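Local coordinates for protein soluble lytic murein transglycosylase (Escherichia coli, PDB 1QSA) that probably cleaves the glycosidic bonds between N-acetylmuramic acid and N-acetylglucosamine in peptidoglycan, forming a 1,6-anhydro bond in the muramic acid residue, at residues 66-69 with 70-73; 280-284 with 285-289; 339-342 with 343-347; 504-508 with 509-513; 586-589 with 590-594. All coordinates share one frame; numbering follows the deposited sequence.

Contact 1: residues 66-69 with 70-73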
loop_
_atom_site.group_PDB
_atom_site.type_symbol
_atom_site.label_atom_id
_atom_site.label_comp_id
_atom_site.label_asym_id
_atom_site.label_seq_id
_atom_site.Cartn_x
_atom_site.Cartn_y
_atom_site.Cartn_z
ATOM N N PRO A 66 -12.781 -24.950 -9.179
ATOM C CA PRO A 66 -11.364 -24.594 -9.051
ATOM C C PRO A 66 -10.951 -23.138 -9.252
ATOM O O PRO A 66 -9.956 -22.698 -8.674
ATOM C CB PRO A 66 -10.679 -25.525 -10.059
ATOM C CG PRO A 66 -11.711 -25.710 -11.115
ATOM C CD PRO A 66 -12.988 -25.864 -10.319
ATOM N N THR A 67 -11.701 -22.392 -10.062
ATOM C CA THR A 67 -11.377 -20.994 -10.314
ATOM C C THR A 67 -12.287 -19.978 -9.612
ATOM O O THR A 67 -12.150 -18.770 -9.812
ATOM C CB THR A 67 -11.344 -20.680 -11.832
ATOM O OG1 THR A 67 -12.646 -20.877 -12.392
ATOM C CG2 THR A 67 -10.323 -21.585 -12.547
ATOM N N LEU A 68 -13.197 -20.465 -8.772
ATOM C CA LEU A 68 -14.105 -19.578 -8.051
ATOM C C LEU A 68 -13.372 -19.052 -6.804
ATOM O O LEU A 68 -13.046 -19.834 -5.907
ATOM C CB LEU A 68 -15.352 -20.359 -7.641
ATOM C CG LEU A 68 -16.423 -19.557 -6.901
ATOM C CD1 LEU A 68 -17.064 -18.549 -7.852
ATOM C CD2 LEU A 68 -17.476 -20.516 -6.352
ATOM N N PRO A 69 -13.135 -17.725 -6.713
ATOM C CA PRO A 69 -12.429 -17.219 -5.531
ATOM C C PRO A 69 -13.001 -17.664 -4.169
ATOM O O PRO A 69 -12.239 -18.120 -3.315
ATOM C CB PRO A 69 -12.422 -15.702 -5.743
ATOM C CG PRO A 69 -12.377 -15.581 -7.249
ATOM C CD PRO A 69 -13.376 -16.637 -7.685
ATOM N N PRO A 70 -14.332 -17.564 -3.950
ATOM C CA PRO A 70 -14.806 -18.020 -2.632
ATOM C C PRO A 70 -14.681 -19.534 -2.367
ATOM O O PRO A 70 -14.694 -19.955 -1.207
ATOM C CB PRO A 70 -16.257 -17.535 -2.581
ATOM C CG PRO A 70 -16.639 -17.369 -4.023
ATOM C CD PRO A 70 -15.389 -16.804 -4.643
ATOM N N ALA A 71 -14.563 -20.354 -3.415
ATOM C CA ALA A 71 -14.376 -21.788 -3.193
ATOM C C ALA A 71 -12.949 -21.976 -2.658
ATOM O O ALA A 71 -12.693 -22.843 -1.822
ATOM C CB ALA A 71 -14.574 -22.584 -4.479
ATOM N N ARG A 72 -12.030 -21.127 -3.111
ATOM C CA ARG A 72 -10.650 -21.217 -2.662
ATOM C C ARG A 72 -10.509 -20.781 -1.210
ATOM O O ARG A 72 -9.816 -21.443 -0.429
ATOM C CB ARG A 72 -9.713 -20.432 -3.585
ATOM C CG ARG A 72 -9.783 -20.909 -5.043
ATOM C CD ARG A 72 -8.863 -20.101 -5.960
ATOM N NE ARG A 72 -7.728 -20.881 -6.460
ATOM C CZ ARG A 72 -6.640 -21.190 -5.751
ATOM N NH1 ARG A 72 -6.510 -20.795 -4.487
ATOM N NH2 ARG A 72 -5.674 -21.901 -6.313
ATOM N N THR A 73 -11.226 -19.733 -0.824
ATOM C CA THR A 73 -11.175 -19.264 0.559
ATOM C C THR A 73 -11.938 -20.229 1.475
ATOM O O THR A 73 -11.619 -20.352 2.668
ATOM C CB THR A 73 -11.729 -17.832 0.729
ATOM O OG1 THR A 73 -13.098 -17.773 0.321
ATOM C CG2 THR A 73 -10.900 -16.830 -0.074
#
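L68 and P70 set their side chains across each other at about a right angle: the branch point of the leucine rests against the pyrrolidine, with L68 CG 3.6 Å from P70 CG. The leucine reaches it because its CG stands anti to the backbone N (chi1 -179°). L68 CB also lies 3.9 Å from A71 CB. P69 and P70, by contrast, lie side by side and point the same way, so tightly that P69 CB and P70 CD are only 3.4 Å apart. Here a worked example of helix initiation can be read: L68 is the N-cap of helix 69-84, and prolines, which lack an N-H to give, fill the two positions after it. L68 O takes two backbone bonds, from A71 N at 3.0 Å and from R72 N at 3.2 Å. Cut back to alanine, position L68 would probably leave a gap against the P70 ring and against Y40 and F61 of helices 38-48 and 55-64. P69 O receives T73 N at 3.1 Å, while R72 runs its aliphatic part back over the turn, its CG 3.5 Å from L68 O.

Contact 2: residues 280-284 with 285-289; sequences MRSQS and TSLIE. With SO4 (sulfate ion), chain D.
S284 and L287 meet at the start of helix 285-298, where the serine serves as N-cap: L287 N gives its hydrogen to S284 OG at 3.3 Å, and S284 O in turn receives I288 N at 3.1 Å along a fairly straight path (165°). On the packed side of this turn, the buried L287 and I288 set their carbons against serine oxygens. I288 lays its CG1 3.3 Å from S284 O, and L287 turns CD2 back to within 3.7 Å of S282 OG, both leucine and isoleucine also packing against I279 of helix 269-280. S282 OG also accepts from S284 N, an ST turn leading into the cap, and it has a further partner in D256 of helix 248-260.

The other side of the cap, where S286 is exposed, is taken by a sulfate ion, probably from the crystallisation liquor. With S284 OG swung anti to its own N (chi1 176°), the hydroxyl stands where it can give a hydrogen bond to sulfate O3 at 2.7 Å while accepting from L287 N. T285 N binds sulfate O2 at 3.1 Å, and S286 grips sulfate O1 with both its N and its OG. Serine hydroxyls and the N-H groups of a first helical turn thus together make an anion-binding site, and the positive end of the helix dipole would probably add to its pull on the sulfate.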
loop_
_atom_site.group_PDB
_atom_site.type_symbol
_atom_site.label_atom_id
_atom_site.label_comp_id
_atom_site.label_asym_id
_atom_site.label_seq_id
_atom_site.Cartn_x
_atom_site.Cartn_y
_atom_site.Cartn_z
ATOM N N MET A 280 27.966 12.469 7.100
ATOM C CA MET A 280 29.209 12.325 6.333
ATOM C C MET A 280 29.863 10.967 6.603
ATOM O O MET A 280 30.525 10.405 5.732
ATOM C CB MET A 280 30.203 13.445 6.683
ATOM C CG MET A 280 29.891 14.798 6.049
ATOM S SD MET A 280 29.990 14.747 4.244
ATOM C CE MET A 280 31.776 14.723 3.992
ATOM N N ARG A 281 29.643 10.440 7.807
ATOM C CA ARG A 281 30.190 9.150 8.218
ATOM C C ARG A 281 29.212 7.989 8.016
ATOM O O ARG A 281 29.516 6.844 8.353
ATOM C CB ARG A 281 30.592 9.211 9.692
ATOM C CG ARG A 281 31.710 10.184 9.982
ATOM C CD ARG A 281 32.396 9.844 11.297
ATOM N NE ARG A 281 31.900 10.633 12.421
ATOM C CZ ARG A 281 32.316 10.480 13.675
ATOM N NH1 ARG A 281 33.217 9.551 13.978
ATOM N NH2 ARG A 281 31.816 11.246 14.635
ATOM N N SER A 282 28.045 8.287 7.457
ATOM C CA SER A 282 27.013 7.278 7.242
ATOM C C SER A 282 27.141 6.452 5.969
ATOM O O SER A 282 27.739 6.881 4.980
ATOM C CB SER A 282 25.629 7.932 7.278
ATOM O OG SER A 282 24.603 6.960 7.152
ATOM N N GLN A 283 26.571 5.251 6.021
ATOM C CA GLN A 283 26.543 4.332 4.892
ATOM C C GLN A 283 25.092 4.218 4.411
ATOM O O GLN A 283 24.800 3.513 3.439
ATOM C CB GLN A 283 27.038 2.937 5.316
ATOM C CG GLN A 283 28.454 2.889 5.884
ATOM C CD GLN A 283 29.478 3.429 4.918
ATOM O OE1 GLN A 283 29.437 3.133 3.719
ATOM N NE2 GLN A 283 30.402 4.242 5.428
ATOM N N SER A 284 24.186 4.909 5.102
ATOM C CA SER A 284 22.765 4.872 4.775
ATOM C C SER A 284 22.371 5.721 3.573
ATOM O O SER A 284 22.389 6.956 3.642
ATOM C CB SER A 284 21.935 5.296 5.995
ATOM O OG SER A 284 20.557 5.352 5.682
ATOM N N THR A 285 21.980 5.057 2.491
ATOM C CA THR A 285 21.538 5.746 1.288
ATOM C C THR A 285 20.304 6.619 1.547
ATOM O O THR A 285 20.257 7.779 1.132
ATOM C CB THR A 285 21.212 4.749 0.171
ATOM O OG1 THR A 285 22.426 4.134 -0.268
ATOM C CG2 THR A 285 20.547 5.447 -1.013
ATOM N N SER A 286 19.314 6.073 2.249
ATOM C CA SER A 286 18.093 6.834 2.512
ATOM C C SER A 286 18.353 8.085 3.354
ATOM O O SER A 286 17.738 9.113 3.110
ATOM C CB SER A 286 17.011 5.940 3.144
ATOM O OG SER A 286 17.467 5.399 4.367
ATOM N N LEU A 287 19.288 8.008 4.303
ATOM C CA LEU A 287 19.625 9.166 5.138
ATOM C C LEU A 287 20.291 10.267 4.300
ATOM O O LEU A 287 19.954 11.446 4.428
ATOM C CB LEU A 287 20.538 8.751 6.288
ATOM C CG LEU A 287 21.007 9.858 7.246
ATOM C CD1 LEU A 287 19.820 10.616 7.872
ATOM C CD2 LEU A 287 21.894 9.230 8.319
ATOM N N ILE A 288 21.227 9.874 3.438
ATOM C CA ILE A 288 21.914 10.828 2.563
ATOM C C ILE A 288 20.889 11.466 1.624
ATOM O O ILE A 288 20.931 12.670 1.397
ATOM C CB ILE A 288 23.045 10.141 1.750
ATOM C CG1 ILE A 288 24.104 9.589 2.712
ATOM C CG2 ILE A 288 23.674 11.143 0.772
ATOM C CD1 ILE A 288 25.043 8.540 2.102
ATOM N N GLU A 289 19.954 10.667 1.101
ATOM C CA GLU A 289 18.911 11.201 0.220
ATOM C C GLU A 289 18.036 12.216 0.957
ATOM O O GLU A 289 17.625 13.237 0.379
ATOM C CB GLU A 289 18.043 10.072 -0.346
ATOM C CG GLU A 289 18.772 9.248 -1.411
ATOM C CD GLU A 289 17.957 8.077 -1.912
ATOM O OE1 GLU A 289 17.294 7.405 -1.088
ATOM O OE2 GLU A 289 17.968 7.830 -3.134
HETATM S S SO4 D . 19.670 2.338 3.748
HETATM O O1 SO4 D . 18.840 3.264 2.961
HETATM O O2 SO4 D . 21.004 2.222 3.109
HETATM O O3 SO4 D . 19.819 2.814 5.134
HETATM O O4 SO4 D . 19.026 1.011 3.773
#

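Contact 3: residues 339-342 with 343-347; sequences KEIL and HQLMQ
K339 O approaches the imidazole of H343 obliquely, and the E340 carboxylate and Q344 amide lie side by side with their planes 20° apart. Both pairings are of the i to i+4 kind that recur along an alpha-helix, here the last turns of helix 335-346. Its backbone bonds are regular, the shortest being H343 N to K339 O at 2.8 Å. E340 leaves the backbone with CG anti to N (chi1 178°) and bends at its next bond, which turns the carboxylate along the helix axis toward Q344. The resulting bond from Q344 NE2 to E340 OE2 is weak, at 3.2 Å and an angle of 123°, and Q344 has a second deposited conformer, so this link is probably not rigid. The other carboxylate oxygen, OE1, accepts a hydrogen bond from a water that also joins H343 ND1, while NE2 at the far side of the ring bonds to E362. A leucine in place of H343 would probably leave the water held by E340 OE1 without its link to the ring, and E362 without this hydrogen bond. On the buried side, L342 packs against Y323 and A326 of helix 319-331 and A356 of helix 351-359, and L345 meets R322 and A356. I341 CG2 reaches L345 CD1 at 4.4 Å.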
loop_
_atom_site.group_PDB
_atom_site.type_symbol
_atom_site.label_atom_id
_atom_site.label_comp_id
_atom_site.label_asym_id
_atom_site.label_seq_id
_atom_site.Cartn_x
_atom_site.Cartn_y
_atom_site.Cartn_z
ATOM N N LYS A 339 22.540 18.544 -20.870
ATOM C CA LYS A 339 21.477 18.261 -21.826
ATOM C C LYS A 339 21.466 16.834 -22.350
ATOM O O LYS A 339 20.418 16.334 -22.757
ATOM C CB LYS A 339 21.416 19.320 -22.930
ATOM C CG LYS A 339 20.906 20.665 -22.367
ATOM C CD LYS A 339 20.733 21.757 -23.400
ATOM C CE LYS A 339 20.363 23.080 -22.709
ATOM N NZ LYS A 339 20.261 24.205 -23.677
ATOM N N GLU A 340 22.610 16.159 -22.281
ATOM C CA GLU A 340 22.656 14.761 -22.698
ATOM C C GLU A 340 21.907 13.952 -21.629
ATOM O O GLU A 340 21.150 13.028 -21.957
ATOM C CB GLU A 340 24.096 14.277 -22.862
ATOM C CG GLU A 340 24.224 12.798 -23.254
ATOM C CD GLU A 340 23.411 12.403 -24.494
ATOM O OE1 GLU A 340 23.311 13.205 -25.454
ATOM O OE2 GLU A 340 22.872 11.269 -24.507
ATOM N N ILE A 341 22.081 14.324 -20.358
ATOM C CA ILE A 341 21.385 13.636 -19.268
ATOM C C ILE A 341 19.884 13.843 -19.431
ATOM O O ILE A 341 19.105 12.891 -19.325
ATOM C CB ILE A 341 21.808 14.152 -17.855
ATOM C CG1 ILE A 341 23.263 13.773 -17.556
ATOM C CG2 ILE A 341 20.860 13.566 -16.770
ATOM C CD1 ILE A 341 23.809 14.381 -16.257
ATOM N N LEU A 342 19.484 15.086 -19.685
ATOM C CA LEU A 342 18.074 15.437 -19.871
ATOM C C LEU A 342 17.492 14.696 -21.076
ATOM O O LEU A 342 16.391 14.166 -21.006
ATOM C CB LEU A 342 17.913 16.955 -20.031
ATOM C CG LEU A 342 18.290 17.781 -18.792
ATOM C CD1 LEU A 342 18.037 19.259 -19.070
ATOM C CD2 LEU A 342 17.465 17.329 -17.570
ATOM N N HIS A 343 18.248 14.620 -22.171
ATOM C CA HIS A 343 17.763 13.915 -23.356
ATOM C C HIS A 343 17.618 12.416 -23.088
ATOM O O HIS A 343 16.694 11.785 -23.603
ATOM C CB HIS A 343 18.662 14.188 -24.569
ATOM C CG HIS A 343 18.371 15.494 -25.247
ATOM N ND1 HIS A 343 19.359 16.389 -25.602
ATOM C CD2 HIS A 343 17.204 16.055 -25.635
ATOM C CE1 HIS A 343 18.811 17.445 -26.177
ATOM N NE2 HIS A 343 17.504 17.266 -26.208
ATOM N N GLN A 344 18.514 11.849 -22.280
ATOM C CA GLN A 344 18.416 10.426 -21.936
ATOM C C GLN A 344 17.168 10.202 -21.082
ATOM O O GLN A 344 16.455 9.216 -21.248
ATOM C CB GLN A 344 19.664 9.947 -21.200
ATOM C CG GLN A 344 20.830 9.674 -22.129
ATOM C CD GLN A 344 20.452 8.733 -23.262
ATOM O OE1 GLN A 344 20.234 7.538 -23.048
ATOM N NE2 GLN A 344 20.344 9.277 -24.471
ATOM N N LEU A 345 16.902 11.138 -20.175
ATOM C CA LEU A 345 15.732 11.040 -19.304
ATOM C C LEU A 345 14.434 11.097 -20.103
ATOM O O LEU A 345 13.499 10.350 -19.821
ATOM C CB LEU A 345 15.752 12.153 -18.250
ATOM C CG LEU A 345 16.543 11.886 -16.972
ATOM C CD1 LEU A 345 16.515 13.131 -16.093
ATOM C CD2 LEU A 345 15.930 10.700 -16.226
ATOM N N MET A 346 14.391 11.959 -21.114
ATOM C CA MET A 346 13.217 12.116 -21.961
ATOM C C MET A 346 12.812 10.836 -22.698
ATOM O O MET A 346 11.662 10.705 -23.120
ATOM C CB MET A 346 13.436 13.237 -22.976
ATOM C CG MET A 346 13.348 14.636 -22.392
ATOM S SD MET A 346 13.927 15.894 -23.572
ATOM C CE MET A 346 12.671 15.807 -24.825
ATOM N N GLN A 347 13.764 9.925 -22.880
ATOM C CA GLN A 347 13.500 8.657 -23.566
ATOM C C GLN A 347 12.702 7.712 -22.680
ATOM O O GLN A 347 12.143 6.715 -23.161
ATOM C CB GLN A 347 14.813 8.001 -23.994
ATOM C CG GLN A 347 15.561 8.784 -25.068
ATOM C CD GLN A 347 16.912 8.190 -25.426
ATOM O OE1 GLN A 347 17.746 8.857 -26.041
ATOM N NE2 GLN A 347 17.136 6.936 -25.048
HETATM O O HOH W 1 22.244 15.686 -25.982
#

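Contact 4: residues 504-508 with 509-513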
loop_
_atom_site.group_PDB
_atom_site.type_symbol
_atom_site.label_atom_id
_atom_site.label_comp_id
_atom_site.label_asym_id
_atom_site.label_seq_id
_atom_site.Cartn_x
_atom_site.Cartn_y
_atom_site.Cartn_z
ATOM N N HIS A 504 -17.668 17.308 6.019
ATOM C CA HIS A 504 -17.165 18.676 6.043
ATOM C C HIS A 504 -17.368 19.391 4.702
ATOM O O HIS A 504 -17.751 20.557 4.663
ATOM C CB HIS A 504 -15.684 18.660 6.430
ATOM C CG HIS A 504 -15.114 20.014 6.710
ATOM N ND1 HIS A 504 -13.821 20.360 6.375
ATOM C CD2 HIS A 504 -15.649 21.099 7.320
ATOM C CE1 HIS A 504 -13.583 21.599 6.771
ATOM N NE2 HIS A 504 -14.676 22.068 7.346
ATOM N N THR A 505 -17.163 18.664 3.605
ATOM C CA THR A 505 -17.312 19.212 2.252
ATOM C C THR A 505 -18.777 19.536 1.943
ATOM O O THR A 505 -19.098 20.597 1.407
ATOM C CB THR A 505 -16.745 18.211 1.204
ATOM O OG1 THR A 505 -15.330 18.090 1.392
ATOM C CG2 THR A 505 -17.016 18.692 -0.214
ATOM N N VAL A 506 -19.661 18.606 2.278
ATOM C CA VAL A 506 -21.090 18.789 2.062
ATOM C C VAL A 506 -21.591 20.023 2.823
ATOM O O VAL A 506 -22.415 20.775 2.306
ATOM C CB VAL A 506 -21.840 17.500 2.476
ATOM C CG1 VAL A 506 -23.310 17.753 2.731
ATOM C CG2 VAL A 506 -21.617 16.432 1.394
ATOM N N LYS A 507 -21.050 20.273 4.011
ATOM C CA LYS A 507 -21.459 21.459 4.775
ATOM C C LYS A 507 -20.891 22.748 4.163
ATOM O O LYS A 507 -21.620 23.729 3.955
ATOM C CB LYS A 507 -21.027 21.344 6.233
ATOM C CG LYS A 507 -21.347 22.591 7.065
ATOM C CD LYS A 507 -21.043 22.342 8.522
ATOM C CE LYS A 507 -21.398 23.547 9.384
ATOM N NZ LYS A 507 -21.210 23.228 10.833
ATOM N N MET A 508 -19.598 22.727 3.833
ATOM C CA MET A 508 -18.933 23.893 3.247
ATOM C C MET A 508 -19.531 24.354 1.915
ATOM O O MET A 508 -19.630 25.556 1.665
ATOM C CB MET A 508 -17.438 23.608 3.023
ATOM C CG MET A 508 -16.513 23.887 4.206
ATOM S SD MET A 508 -14.743 23.915 3.716
ATOM C CE MET A 508 -14.871 23.908 1.921
ATOM N N PHE A 509 -19.915 23.402 1.065
ATOM C CA PHE A 509 -20.447 23.680 -0.266
ATOM C C PHE A 509 -21.984 23.646 -0.330
ATOM O O PHE A 509 -22.552 23.852 -1.402
ATOM C CB PHE A 509 -19.931 22.631 -1.278
ATOM C CG PHE A 509 -18.503 22.836 -1.737
ATOM C CD1 PHE A 509 -17.424 22.634 -0.860
ATOM C CD2 PHE A 509 -18.238 23.231 -3.058
ATOM C CE1 PHE A 509 -16.113 22.832 -1.283
ATOM C CE2 PHE A 509 -16.920 23.437 -3.500
ATOM C CZ PHE A 509 -15.857 23.240 -2.612
ATOM N N SER A 510 -22.633 23.324 0.788
ATOM C CA SER A 510 -24.101 23.229 0.847
ATOM C C SER A 510 -24.616 22.258 -0.223
ATOM O O SER A 510 -25.473 22.597 -1.059
ATOM C CB SER A 510 -24.736 24.608 0.689
ATOM O OG SER A 510 -24.276 25.488 1.698
ATOM N N ILE A 511 -24.009 21.072 -0.239
ATOM C CA ILE A 511 -24.369 20.012 -1.179
ATOM C C ILE A 511 -25.542 19.241 -0.589
ATOM O O ILE A 511 -25.490 18.796 0.560
ATOM C CB ILE A 511 -23.180 19.039 -1.377
ATOM C CG1 ILE A 511 -21.972 19.816 -1.909
ATOM C CG2 ILE A 511 -23.581 17.856 -2.271
ATOM C CD1 ILE A 511 -20.675 18.979 -2.006
ATOM N N PRO A 512 -26.615 19.068 -1.371
ATOM C CA PRO A 512 -27.800 18.345 -0.908
ATOM C C PRO A 512 -27.733 16.826 -1.112
ATOM O O PRO A 512 -26.941 16.330 -1.918
ATOM C CB PRO A 512 -28.906 18.930 -1.788
ATOM C CG PRO A 512 -28.218 19.110 -3.106
ATOM C CD PRO A 512 -26.800 19.569 -2.750
ATOM N N GLY A 513 -28.565 16.111 -0.359
ATOM C CA GLY A 513 -28.688 14.671 -0.509
ATOM C C GLY A 513 -27.733 13.672 0.094
ATOM O O GLY A 513 -27.896 12.474 -0.144
HETATM O O HOH W 2 -25.655 20.590 3.052
HETATM O O HOH W 3 -24.268 24.251 4.307
#
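V506 O accepts from I511 N at 3.0 Å, the N-H directed at a lone pair within the plane of the carbonyl, and takes a second, weak hydrogen bond from a water that also donates to I511 O. This reverse reach of a residue beyond the helix to a carbonyl of its last turn is the mark of a Schellman motif, a common way of closing a helical C-terminus, here that of helix 499-509. S510, with a positive phi of 55°, turns the chain, its N bonding weakly to K507 O at 3.3 Å. A second water donates to K507 O and bonds to S510 OG, bridging the two on the solvent side. The turn brings I511 back over the helix, and its side chain crosses that of V506 at about a right angle, I511 CB lying 4.1 Å from V506 CG2. T505 points its CG2 between two neighbours, 4.0 Å from F509 CD1 and 4.1 Å from I511 CD1, because that methyl stands anti to the backbone N while OG1 turns back to bond T501 O. The F509 ring carries T505 O near its plane at the edge. In the Slt-type domain, helix 523-540 borders this helix end: S532 and Y533 meet T505, and N528 meets I511.

Contact 5: residues 586-589 with 590-594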
loop_
_atom_site.group_PDB
_atom_site.type_symbol
_atom_site.label_atom_id
_atom_site.label_comp_id
_atom_site.label_asym_id
_atom_site.label_seq_id
_atom_site.Cartn_x
_atom_site.Cartn_y
_atom_site.Cartn_z
ATOM N N GLY A 586 5.500 10.954 -3.669
ATOM C CA GLY A 586 5.189 10.031 -4.750
ATOM C C GLY A 586 3.807 10.283 -5.344
ATOM O O GLY A 586 3.603 10.151 -6.559
ATOM N N TYR A 587 2.857 10.644 -4.489
ATOM C CA TYR A 587 1.485 10.948 -4.910
ATOM C C TYR A 587 1.485 12.128 -5.896
ATOM O O TYR A 587 0.860 12.067 -6.963
ATOM C CB TYR A 587 0.666 11.300 -3.662
ATOM C CG TYR A 587 -0.801 11.594 -3.891
ATOM C CD1 TYR A 587 -1.239 12.885 -4.181
ATOM C CD2 TYR A 587 -1.754 10.587 -3.774
ATOM C CE1 TYR A 587 -2.595 13.174 -4.349
ATOM C CE2 TYR A 587 -3.120 10.859 -3.937
ATOM C CZ TYR A 587 -3.529 12.155 -4.222
ATOM O OH TYR A 587 -4.861 12.456 -4.346
ATOM N N VAL A 588 2.188 13.203 -5.538
ATOM C CA VAL A 588 2.243 14.402 -6.372
ATOM C C VAL A 588 2.879 14.091 -7.729
ATOM O O VAL A 588 2.351 14.491 -8.765
ATOM C CB VAL A 588 2.974 15.551 -5.646
ATOM C CG1 VAL A 588 3.140 16.745 -6.565
ATOM C CG2 VAL A 588 2.155 15.957 -4.418
ATOM N N LYS A 589 3.979 13.345 -7.710
ATOM C CA LYS A 589 4.657 12.957 -8.947
ATOM C C LYS A 589 3.713 12.154 -9.840
ATOM O O LYS A 589 3.590 12.429 -11.033
ATOM C CB LYS A 589 5.906 12.136 -8.629
ATOM C CG LYS A 589 7.021 12.961 -7.995
ATOM C CD LYS A 589 8.215 12.094 -7.684
ATOM C CE LYS A 589 9.355 12.918 -7.096
ATOM N NZ LYS A 589 10.497 12.010 -6.696
ATOM N N ASN A 590 3.038 11.173 -9.256
ATOM C CA ASN A 590 2.096 10.362 -10.023
ATOM C C ASN A 590 0.961 11.204 -10.609
ATOM O O ASN A 590 0.660 11.120 -11.788
ATOM C CB ASN A 590 1.473 9.270 -9.143
ATOM C CG ASN A 590 2.408 8.108 -8.893
ATOM O OD1 ASN A 590 3.474 7.991 -9.517
ATOM N ND2 ASN A 590 2.001 7.217 -7.997
ATOM N N VAL A 591 0.328 12.017 -9.773
ATOM C CA VAL A 591 -0.812 12.799 -10.244
ATOM C C VAL A 591 -0.451 13.749 -11.392
ATOM O O VAL A 591 -1.205 13.863 -12.364
ATOM C CB VAL A 591 -1.512 13.523 -9.069
ATOM C CG1 VAL A 591 -2.577 14.493 -9.592
ATOM C CG2 VAL A 591 -2.147 12.484 -8.121
ATOM N N LEU A 592 0.719 14.388 -11.306
ATOM C CA LEU A 592 1.165 15.286 -12.369
ATOM C C LEU A 592 1.443 14.496 -13.657
ATOM O O LEU A 592 1.029 14.932 -14.738
ATOM C CB LEU A 592 2.401 16.079 -11.938
ATOM C CG LEU A 592 2.153 17.049 -10.769
ATOM C CD1 LEU A 592 3.486 17.667 -10.357
ATOM C CD2 LEU A 592 1.143 18.113 -11.116
ATOM N N ALA A 593 2.070 13.319 -13.545
ATOM C CA ALA A 593 2.321 12.494 -14.726
ATOM C C ALA A 593 0.984 12.016 -15.322
ATOM O O ALA A 593 0.777 12.093 -16.547
ATOM C CB ALA A 593 3.198 11.298 -14.366
ATOM N N TYR A 594 0.043 11.632 -14.460
ATOM C CA TYR A 594 -1.264 11.129 -14.915
ATOM C C TYR A 594 -2.113 12.208 -15.580
ATOM O O TYR A 594 -2.830 11.939 -16.549
ATOM C CB TYR A 594 -2.043 10.516 -13.759
ATOM C CG TYR A 594 -1.429 9.287 -13.111
ATOM C CD1 TYR A 594 -0.253 8.693 -13.596
ATOM C CD2 TYR A 594 -2.028 8.728 -11.980
ATOM C CE1 TYR A 594 0.310 7.566 -12.957
ATOM C CE2 TYR A 594 -1.480 7.617 -11.340
ATOM C CZ TYR A 594 -0.314 7.048 -11.833
ATOM O OH TYR A 594 0.246 6.000 -11.164
#
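Helix 582-601 carries Y587 to the predicted active-site residue E478, and the contact is a stretch of about two turns of this helix. The tyrosine ring presents one face to V591, whose CG2 makes a CH-pi contact at 4.1 Å from the ring centroid, 20° off the normal and shifted toward the rim. Y587 extends along the same direction as V591, its CG anti to the backbone N (chi1 -178°), which carries the ring out to where its hydroxyl can bond E478. V591 CG2 lies 3.2 Å from Y587 O as well as over the ring face, and the valine probably helps hold the ring's tilt. One residue on, the pattern repeats in aliphatic form: V588 and L592 lie side by side, with V588 CG1 3.9 Å from L592 CD1. The backbone bonds are straight, V591 N to Y587 O being 2.9 Å with an angle of 168°. N590 lays its amide beside G586 O, CG at 3.3 Å, and its ND2 bonds to Q477. K589 runs out fully extended to a salt bridge with E577. Around this part of the helix, helix 468-479 meets Y587, V591 and Y594, helix 545-554 meets Y587, V591 and L592, and helix 351-359 meets K589, L592 and A593.

In the fold
The five contacts are all local and follow one another along the chain, with none nested or crossing. Contact 1 closes the loop between helices 55-64 and 69-84 and brings it against helix 397-408, far along the sequence. Contact 2 closes the loop before helix 285-298, about 47 Å from contact 1 between centres. Contact 3 lies within helix 335-346, about 20 Å from contact 5 between centres. Contact 4 ends helix 499-509 in the Slt-type domain. Contact 5 ties helix 582-601, beside the predicted active site, to helix 351-359, the next helix after that of contact 3 and probably part of the alpha-superhelix. Contacts 1 and 5 lie on opposite sides of the chain's centre.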